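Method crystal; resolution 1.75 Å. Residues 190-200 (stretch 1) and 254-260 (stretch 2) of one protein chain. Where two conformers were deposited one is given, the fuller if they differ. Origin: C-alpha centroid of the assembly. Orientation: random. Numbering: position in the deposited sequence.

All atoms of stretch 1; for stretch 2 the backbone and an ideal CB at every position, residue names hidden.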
ATOM      1  N   ALA A 190       4.741  -3.270 -16.290  1.00 32.02           N
ATOM      2  CA  ALA A 190       5.081  -4.335 -17.246  1.00 31.66           C
ATOM      3  C   ALA A 190       4.960  -5.752 -16.669  1.00 37.39           C
ATOM      4  O   ALA A 190       4.877  -6.736 -17.423  1.00 32.12           O
ATOM      5  CB  ALA A 190       6.441  -4.094 -17.898  1.00 34.11           C
ATOM      6  N   LEU A 191       4.912  -5.855 -15.336  1.00 30.32           N
ATOM      7  CA  LEU A 191       4.635  -7.132 -14.677  1.00 30.23           C
ATOM      8  C   LEU A 191       3.166  -7.505 -14.840  1.00 32.46           C
ATOM      9  O   LEU A 191       2.810  -8.679 -14.757  1.00 37.04           O
ATOM     10  CB  LEU A 191       5.021  -7.096 -13.191  1.00 26.93           C
ATOM     11  CG  LEU A 191       6.505  -6.828 -12.920  1.00 27.94           C
ATOM     12  CD1 LEU A 191       6.787  -6.707 -11.433  1.00 25.97           C
ATOM     13  CD2 LEU A 191       7.416  -7.931 -13.565  1.00 26.74           C
ATOM     14  N   GLY A 192       2.320  -6.496 -15.077  1.00 29.61           N
ATOM     15  CA  GLY A 192       0.898  -6.725 -15.420  1.00 34.56           C
ATOM     16  C   GLY A 192       0.071  -7.334 -14.297  1.00 35.05           C
ATOM     17  O   GLY A 192      -0.840  -8.120 -14.555  1.00 39.64           O
ATOM     18  N   SER A 193       0.371  -6.973 -13.044  1.00 32.12           N
ATOM     19  CA  SER A 193      -0.418  -7.474 -11.905  1.00 26.69           C
ATOM     20  C   SER A 193      -1.243  -6.347 -11.273  1.00 27.87           C
ATOM     21  O   SER A 193      -1.256  -5.213 -11.767  1.00 24.38           O
ATOM     22  CB  SER A 193       0.489  -8.112 -10.870  1.00 28.98           C
ATOM     23  OG  SER A 193      -0.305  -8.796  -9.917  1.00 33.57           O
ATOM     24  N   ALA A 194      -1.952  -6.645 -10.193  1.00 25.95           N
ATOM     25  CA  ALA A 194      -2.778  -5.600  -9.558  1.00 26.42           C
ATOM     26  C   ALA A 194      -1.888  -4.590  -8.799  1.00 25.60           C
ATOM     27  O   ALA A 194      -0.833  -4.960  -8.287  1.00 25.90           O
ATOM     28  CB  ALA A 194      -3.792  -6.239  -8.616  1.00 29.01           C
ATOM     29  N   ALA A 195      -2.336  -3.334  -8.709  1.00 23.93           N
ATOM     30  CA  ALA A 195      -1.598  -2.253  -8.039  1.00 23.69           C
ATOM     31  C   ALA A 195      -1.576  -2.404  -6.523  1.00 26.53           C
ATOM     32  O   ALA A 195      -2.485  -3.039  -5.952  1.00 26.36           O
ATOM     33  CB  ALA A 195      -2.202  -0.879  -8.418  1.00 25.45           C
ATOM     34  N   GLY A 196      -0.535  -1.848  -5.881  1.00 23.71           N
ATOM     35  CA  GLY A 196      -0.431  -1.861  -4.410  1.00 25.10           C
ATOM     36  C   GLY A 196       0.898  -2.298  -3.806  1.00 23.92           C
ATOM     37  O   GLY A 196       1.054  -2.296  -2.585  1.00 22.38           O
ATOM     38  N   LEU A 197       1.861  -2.640  -4.665  1.00 21.52           N
ATOM     39  CA  LEU A 197       3.182  -3.113  -4.231  1.00 23.46           C
ATOM     40  C   LEU A 197       4.317  -2.380  -4.928  1.00 18.71           C
ATOM     41  O   LEU A 197       4.275  -2.192  -6.154  1.00 21.68           O
ATOM     42  CB  LEU A 197       3.329  -4.621  -4.504  1.00 22.49           C
ATOM     43  CG  LEU A 197       2.306  -5.543  -3.845  1.00 24.78           C
ATOM     44  CD1 LEU A 197       2.475  -6.987  -4.410  1.00 25.73           C
ATOM     45  CD2 LEU A 197       2.449  -5.513  -2.333  1.00 23.87           C
ATOM     46  N   GLY A 198       5.321  -1.975  -4.153  1.00 20.07           N
ATOM     47  CA  GLY A 198       6.604  -1.543  -4.696  1.00 18.35           C
ATOM     48  C   GLY A 198       7.536  -2.745  -4.571  1.00 20.14           C
ATOM     49  O   GLY A 198       7.332  -3.555  -3.672  1.00 23.88           O
ATOM     50  N   LEU A 199       8.478  -2.899  -5.506  1.00 21.01           N
ATOM     51  CA  LEU A 199       9.380  -4.063  -5.518  0.60 20.91           C
ATOM     52  C   LEU A 199      10.827  -3.629  -5.663  1.00 21.77           C
ATOM     53  O   LEU A 199      11.145  -2.793  -6.491  1.00 24.74           O
ATOM     54  CB  LEU A 199       9.023  -5.022  -6.660  0.60 22.81           C
ATOM     55  CG  LEU A 199       7.745  -5.853  -6.579  0.60 25.20           C
ATOM     56  CD1 LEU A 199       6.582  -4.999  -6.903  0.60 20.57           C
ATOM     57  CD2 LEU A 199       7.824  -7.018  -7.561  0.60 21.72           C
ATOM     58  N   LEU A 200      11.730  -4.208  -4.865  1.00 24.38           N
ATOM     59  CA  LEU A 200      13.124  -3.749  -4.870  1.00 22.53           C
ATOM     60  C   LEU A 200      14.057  -4.940  -4.881  1.00 27.20           C
ATOM     61  O   LEU A 200      13.731  -5.941  -4.306  1.00 25.73           O
ATOM     62  CB  LEU A 200      13.423  -2.866  -3.631  1.00 24.76           C
ATOM     63  CG  LEU A 200      12.554  -1.582  -3.507  1.00 23.30           C
ATOM     64  CD1 LEU A 200      11.390  -1.791  -2.476  1.00 23.81           C
ATOM     65  CD2 LEU A 200      13.369  -0.381  -3.143  1.00 22.96           C
ATOM     66  N   UNK A 254       1.140 -15.217  -9.087  1.00 28.32           N
ATOM     67  CA  UNK A 254       0.549 -15.753 -10.290  1.00 28.27           C
ATOM     68  C   UNK A 254       1.057 -15.017 -11.532  1.00 30.44           C
ATOM     69  O   UNK A 254       1.320 -15.653 -12.548  1.00 30.31           O
ATOM     70  CB  UNK A 254      -0.977 -15.671 -10.206  1.00 28.27           C
ATOM     71  N   UNK A 255       1.175 -13.682 -11.473  1.00 27.90           N
ATOM     72  CA  UNK A 255       1.819 -12.959 -12.583  1.00 26.59           C
ATOM     73  C   UNK A 255       3.226 -13.511 -12.827  1.00 27.10           C
ATOM     74  O   UNK A 255       3.606 -13.785 -13.978  1.00 28.35           O
ATOM     75  CB  UNK A 255       1.883 -11.459 -12.287  1.00 26.59           C
ATOM     76  N   UNK A 256       4.002 -13.694 -11.763  1.00 25.73           N
ATOM     77  CA  UNK A 256       5.352 -14.221 -11.947  1.00 27.21           C
ATOM     78  C   UNK A 256       5.366 -15.654 -12.523  1.00 32.01           C
ATOM     79  O   UNK A 256       6.293 -16.007 -13.281  1.00 30.91           O
ATOM     80  CB  UNK A 256       6.093 -14.197 -10.608  1.00 27.21           C
ATOM     81  N   UNK A 257       4.367 -16.468 -12.163  1.00 30.82           N
ATOM     82  CA  UNK A 257       4.259 -17.840 -12.718  1.00 32.51           C
ATOM     83  C   UNK A 257       4.086 -17.753 -14.234  1.00 31.54           C
ATOM     84  O   UNK A 257       4.796 -18.415 -14.979  1.00 32.02           O
ATOM     85  CB  UNK A 257       3.090 -18.602 -12.091  1.00 32.51           C
ATOM     86  N   UNK A 258       3.170 -16.890 -14.679  1.00 29.72           N
ATOM     87  CA  UNK A 258       2.939 -16.660 -16.106  1.00 28.37           C
ATOM     88  C   UNK A 258       4.160 -16.086 -16.853  1.00 31.15           C
ATOM     89  O   UNK A 258       4.422 -16.485 -17.986  1.00 33.53           O
ATOM     90  CB  UNK A 258       1.752 -15.709 -16.274  1.00 28.37           C
ATOM     91  N   UNK A 259       4.915 -15.197 -16.205  1.00 27.60           N
ATOM     92  CA  UNK A 259       6.134 -14.608 -16.786  1.00 29.98           C
ATOM     93  C   UNK A 259       7.208 -15.678 -16.977  1.00 31.99           C
ATOM     94  O   UNK A 259       7.835 -15.744 -18.047  1.00 34.41           O
ATOM     95  CB  UNK A 259       6.666 -13.483 -15.896  1.00 29.98           C
ATOM     96  N   UNK A 260       7.396 -16.526 -15.971  1.00 29.90           N
ATOM     97  CA  UNK A 260       8.387 -17.600 -16.078  0.60 35.79           C
ATOM     98  C   UNK A 260       7.961 -18.619 -17.139  1.00 34.82           C
ATOM     99  O   UNK A 260       8.793 -19.111 -17.891  1.00 38.41           O
ATOM    100  CB  UNK A 260       8.578 -18.290 -14.726  0.60 35.79           C
TER

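Stretch 2 is helical throughout, with phi near -60° and psi near -40° at every position, so no position calls for glycine on backbone grounds and side chains project at regular intervals around the axis. One side of the helix approaches the turn at Leu191 to Ser193.

At position 254 the CA-to-CB bond points sideways, and no atom of stretch 1 lies within 5.5 Å of the ideal CB. Stretch 1 therefore imposes little, and polar or apolar side chains would both be compatible. The residue is Glu254, whose end leads away from stretch 1 and whose carboxylate is engaged within the helix.

Position 255 is the most tightly defined. Its CB points toward stretch 1, where the ideal CB is 3.8 Å from Leu191 O and 3.9 Å from Ser193 CB. The nearest CA approach of the two stretches is also here, 6.0 Å from the CA of 255 to Ser193 CA. A small side chain suits so close a backbone approach. Ala255 is found there; its CB packs against Ser193 CB at 3.9 Å and lies 3.8 Å from Leu191 O, a contact without a hydrogen bond.

At position 256 the CB again points sideways and has nothing close to it, yet the methyl groups of Leu191 and Leu199 lie farther out. A long apolar or aromatic side chain could reach them, whereas a short one would fall short. Phe256, with chi1 at -85°, points the CE1/CZ end of its ring at these two leucines: CE1 is 4.1 Å from Leu191 CD2, and CZ is 4.1 Å from Leu199 CD2, which meets the ring at its edge, near the ring plane.

Position 257 is out of reach of stretch 1, which leaves the choice open. Arg257 lies three residues, a little less than a full turn, beyond Glu254 and pairs with it: NE donates to Glu254 OE1 at 3.0 Å, and NH2 forms a salt bridge with Glu254 OE2 at 2.8 Å.

Position 258 is likewise out of reach; it is Leu258.

Position 259 follows 255 by about one helical turn and also points toward stretch 1, but its ideal CB has no neighbour there within 5.5 Å. The gap leaves room for a medium or large apolar side chain directed at Leu191. Ile259, with chi1 m and chi2 t, extends CD1 to 3.7 Å from Leu191 CD2, so that this leucine touches both Phe256 and Ile259.

Position 260 is out of reach and unconstrained by stretch 1; it is Glu260.

Stretch 2 (254-260) EAFRLIE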
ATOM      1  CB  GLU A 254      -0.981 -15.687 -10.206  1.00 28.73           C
ATOM      2  CG  GLU A 254      -1.740 -16.248 -11.434  1.00 37.02           C
ATOM      3  CD  GLU A 254      -1.511 -17.760 -11.696  1.00 39.75           C
ATOM      4  OE1 GLU A 254      -0.869 -18.457 -10.876  1.00 36.00           O
ATOM      5  OE2 GLU A 254      -1.992 -18.247 -12.740  1.00 42.30           O
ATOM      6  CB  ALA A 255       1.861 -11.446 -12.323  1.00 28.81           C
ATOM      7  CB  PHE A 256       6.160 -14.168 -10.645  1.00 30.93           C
ATOM      8  CG  PHE A 256       6.833 -12.841 -10.387  1.00 29.21           C
ATOM      9  CD1 PHE A 256       7.705 -12.282 -11.331  1.00 29.50           C
ATOM     10  CD2 PHE A 256       6.621 -12.162  -9.183  1.00 29.85           C
ATOM     11  CE1 PHE A 256       8.336 -11.056 -11.085  1.00 28.87           C
ATOM     12  CE2 PHE A 256       7.255 -10.941  -8.929  1.00 27.86           C
ATOM     13  CZ  PHE A 256       8.107 -10.386  -9.881  1.00 27.10           C
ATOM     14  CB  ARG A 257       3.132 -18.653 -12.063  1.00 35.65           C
ATOM     15  CG  ARG A 257       3.222 -20.196 -12.303  1.00 33.11           C
ATOM     16  CD  ARG A 257       1.954 -20.948 -11.805  1.00 32.63           C
ATOM     17  NE  ARG A 257       0.735 -20.463 -12.466  1.00 36.82           N
ATOM     18  CZ  ARG A 257       0.330 -20.830 -13.686  1.00 40.82           C
ATOM     19  NH1 ARG A 257       1.037 -21.707 -14.404  1.00 41.33           N
ATOM     20  NH2 ARG A 257      -0.791 -20.325 -14.191  1.00 41.10           N
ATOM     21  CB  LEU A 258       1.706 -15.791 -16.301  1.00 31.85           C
ATOM     22  CG  LEU A 258       0.416 -16.447 -15.771  1.00 34.14           C
ATOM     23  CD1 LEU A 258      -0.768 -15.490 -15.858  1.00 38.90           C
ATOM     24  CD2 LEU A 258       0.130 -17.783 -16.500  1.00 39.48           C
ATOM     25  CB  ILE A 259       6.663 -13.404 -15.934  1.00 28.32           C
ATOM     26  CG1 ILE A 259       5.682 -12.224 -16.021  1.00 29.23           C
ATOM     27  CG2 ILE A 259       8.052 -12.978 -16.381  1.00 28.93           C
ATOM     28  CD1 ILE A 259       6.000 -11.043 -15.072  1.00 27.64           C
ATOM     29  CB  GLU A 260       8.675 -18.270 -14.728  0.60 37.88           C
ATOM     30  CG  GLU A 260       9.889 -19.237 -14.793  0.60 46.75           C
ATOM     31  CD  GLU A 260      10.835 -19.140 -13.592  0.60 52.51           C
ATOM     32  OE1 GLU A 260      10.562 -18.373 -12.643  0.60 52.56           O
ATOM     33  OE2 GLU A 260      11.875 -19.833 -13.604  0.60 53.14           O
TER
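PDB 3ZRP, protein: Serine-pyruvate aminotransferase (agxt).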